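Local coordinates for signal recognition 54 kDa protein (Pyrococcus furiosus, PDB 3DM5), which is a nucleotide-binding protein of the signal recognition particle, of the SRP54 family, with helical-bundle, GTPase and signal-peptide-binding domains, at residues Lys99-Met105 with Asp184-Thr190. Coordinates in Å, arbitrary orientation, origin at the centre of the assembly. Residues are numbered along the deposited sequence.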
loop_
_atom_site.group_PDB
_atom_site.type_symbol
_atom_site.label_atom_id
_atom_site.label_comp_id
_atom_site.label_asym_id
_atom_site.label_seq_id
_atom_site.Cartn_x
_atom_site.Cartn_y
_atom_site.Cartn_z
ATOM N N LYS A 99 28.328 41.340 -15.062
ATOM C CA LYS A 99 28.223 41.902 -13.718
ATOM C C LYS A 99 26.753 41.687 -13.376
ATOM O O LYS A 99 26.182 40.721 -13.878
ATOM C CB LYS A 99 28.665 43.352 -13.626
ATOM C CG LYS A 99 28.953 43.774 -12.185
ATOM C CD LYS A 99 29.363 42.560 -11.343
ATOM C CE LYS A 99 29.148 42.778 -9.843
ATOM N NZ LYS A 99 30.301 43.435 -9.152
ATOM N N PRO A 100 26.110 42.584 -12.598
ATOM C CA PRO A 100 24.923 41.975 -11.993
ATOM C C PRO A 100 24.312 40.979 -12.974
ATOM O O PRO A 100 23.773 41.388 -14.012
ATOM C CB PRO A 100 23.978 43.171 -11.767
ATOM C CG PRO A 100 24.804 44.338 -11.805
ATOM C CD PRO A 100 25.941 44.036 -12.747
ATOM N N THR A 101 24.471 39.683 -12.705
ATOM C CA THR A 101 23.779 38.690 -13.517
ATOM C C THR A 101 22.349 38.657 -13.004
ATOM O O THR A 101 22.110 38.391 -11.810
ATOM C CB THR A 101 24.418 37.310 -13.443
ATOM O OG1 THR A 101 25.763 37.380 -13.923
ATOM C CG2 THR A 101 23.638 36.314 -14.306
ATOM N N ILE A 102 21.405 38.977 -13.893
ATOM C CA ILE A 102 19.999 39.114 -13.512
ATOM C C ILE A 102 19.153 37.906 -13.905
ATOM O O ILE A 102 19.149 37.464 -15.073
ATOM C CB ILE A 102 19.382 40.399 -14.062
ATOM C CG1 ILE A 102 20.089 41.622 -13.465
ATOM C CG2 ILE A 102 17.906 40.446 -13.762
ATOM C CD1 ILE A 102 19.744 42.914 -14.194
ATOM N N LEU A 103 18.459 37.361 -12.902
ATOM C CA LEU A 103 17.626 36.174 -13.096
ATOM C C LEU A 103 16.190 36.570 -12.852
ATOM O O LEU A 103 15.845 37.098 -11.780
ATOM C CB LEU A 103 18.054 35.048 -12.149
ATOM C CG LEU A 103 19.544 34.681 -12.190
ATOM C CD1 LEU A 103 19.860 33.584 -11.186
ATOM C CD2 LEU A 103 19.977 34.295 -13.596
ATOM N N LEU A 104 15.352 36.342 -13.854
ATOM C CA LEU A 104 13.962 36.753 -13.763
ATOM C C LEU A 104 13.097 35.520 -13.531
ATOM O O LEU A 104 13.109 34.588 -14.340
ATOM C CB LEU A 104 13.542 37.524 -15.029
ATOM C CG LEU A 104 12.056 37.821 -15.244
ATOM C CD1 LEU A 104 11.579 38.860 -14.246
ATOM C CD2 LEU A 104 11.827 38.294 -16.671
ATOM N N MET A 105 12.366 35.507 -12.414
ATOM C CA MET A 105 11.585 34.327 -12.016
ATOM C C MET A 105 10.092 34.505 -12.262
ATOM O O MET A 105 9.494 35.474 -11.813
ATOM C CB MET A 105 11.814 34.008 -10.547
ATOM C CG MET A 105 13.260 34.167 -10.139
ATOM S SD MET A 105 14.276 32.841 -10.773
ATOM C CE MET A 105 13.732 31.507 -9.690
ATOM N N ASP A 184 26.495 40.976 -7.013
ATOM C CA ASP A 184 26.888 40.124 -8.124
ATOM C C ASP A 184 25.647 39.547 -8.806
ATOM O O ASP A 184 25.581 39.446 -10.026
ATOM C CB ASP A 184 27.731 38.958 -7.608
ATOM C CG ASP A 184 29.037 39.401 -6.971
ATOM O OD1 ASP A 184 29.318 38.971 -5.821
ATOM O OD2 ASP A 184 29.787 40.156 -7.628
ATOM N N ILE A 185 24.667 39.143 -8.007
ATOM C CA ILE A 185 23.504 38.450 -8.552
ATOM C C ILE A 185 22.216 39.102 -8.080
ATOM O O ILE A 185 22.050 39.379 -6.893
ATOM C CB ILE A 185 23.516 36.915 -8.228
ATOM C CG1 ILE A 185 24.761 36.265 -8.843
ATOM C CG2 ILE A 185 22.254 36.227 -8.758
ATOM C CD1 ILE A 185 24.888 34.798 -8.622
ATOM N N ILE A 186 21.323 39.375 -9.025
ATOM C CA ILE A 186 20.003 39.872 -8.685
ATOM C C ILE A 186 18.925 38.885 -9.145
ATOM O O ILE A 186 18.881 38.511 -10.326
ATOM C CB ILE A 186 19.714 41.232 -9.327
ATOM C CG1 ILE A 186 20.854 42.207 -9.054
ATOM C CG2 ILE A 186 18.408 41.792 -8.798
ATOM C CD1 ILE A 186 20.687 43.543 -9.762
ATOM N N ILE A 187 18.069 38.470 -8.206
ATOM C CA ILE A 187 16.953 37.590 -8.514
ATOM C C ILE A 187 15.660 38.363 -8.397
ATOM O O ILE A 187 15.381 38.947 -7.358
ATOM C CB ILE A 187 16.904 36.389 -7.576
ATOM C CG1 ILE A 187 18.129 35.520 -7.820
ATOM C CG2 ILE A 187 15.640 35.592 -7.841
ATOM C CD1 ILE A 187 18.704 34.932 -6.602
ATOM N N VAL A 188 14.890 38.368 -9.481
ATOM C CA VAL A 188 13.669 39.154 -9.578
ATOM C C VAL A 188 12.440 38.257 -9.564
ATOM O O VAL A 188 12.269 37.391 -10.427
ATOM C CB VAL A 188 13.629 40.005 -10.868
ATOM C CG1 VAL A 188 12.534 41.045 -10.753
ATOM C CG2 VAL A 188 14.993 40.647 -11.134
ATOM N N ASP A 189 11.601 38.486 -8.563
ATOM C CA ASP A 189 10.426 37.694 -8.267
ATOM C C ASP A 189 9.219 38.448 -8.804
ATOM O O ASP A 189 8.773 39.420 -8.200
ATOM C CB ASP A 189 10.305 37.525 -6.736
ATOM C CG ASP A 189 9.026 36.811 -6.311
ATOM O OD1 ASP A 189 8.630 35.847 -6.992
ATOM O OD2 ASP A 189 8.420 37.206 -5.300
ATOM N N THR A 190 8.702 38.007 -9.942
ATOM C CA THR A 190 7.605 38.694 -10.595
ATOM C C THR A 190 6.273 38.249 -10.033
ATOM O O THR A 190 6.212 37.359 -9.192
ATOM C CB THR A 190 7.614 38.443 -12.086
ATOM O OG1 THR A 190 7.504 37.039 -12.335
ATOM C CG2 THR A 190 8.905 38.941 -12.670
#
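A ladder of backbone hydrogen bonds joins these two parallel strands. N of I186 donates a hydrogen bond to O of T101 (3.1 Å), N of L103 to O of I186 (2.9 Å), N of V188 to O of L103 (2.8 Å) and N of M105 to O of V188 (2.7 Å), so L103 ties to I186 and V188, the residues flanking its register mate I187. At the C-terminal end, T190 N lies 3.2 Å from M105 O and T190 OG1 lies 2.6 Å from M105 O, both as donors; the T190 side chain points toward 99-105, so its short hydroxyl reaches across to the carbonyl that its own amide binds. At the opposite end K99 NZ and D184 OD2 form a long salt bridge of 3.7 Å, suited to an exposed margin; D184 OD1 is held by the amide of K130. P100, lacking an amide hydrogen, still packs its CB 3.9 Å from CD1 of I186.

Between these ends, beta-branched Ile and Val suit the extended backbone, while L103, L104 and flexible M105 complete the apolar packing. I102 and L104 share one face with I186 and V188, where I102 CG2 lies 3.9 Å from V188 CG2; L103 and M105 share the other with I185 and I187, M105 CG reaching 3.6 Å from I187 CG2. D189, on this second face, brings its carboxylate near the bound GDP and makes a weak, long ion pair with K113 of the probable P-loop.

The strands are central in the sheet of a P-loop GTPase: 131-135 flanks 185-189, and 215-221 flanks 101-106. Helix 198-211 packs over I102, L104 and V188, whereas helix 113-125 covers M105, I185 and I187.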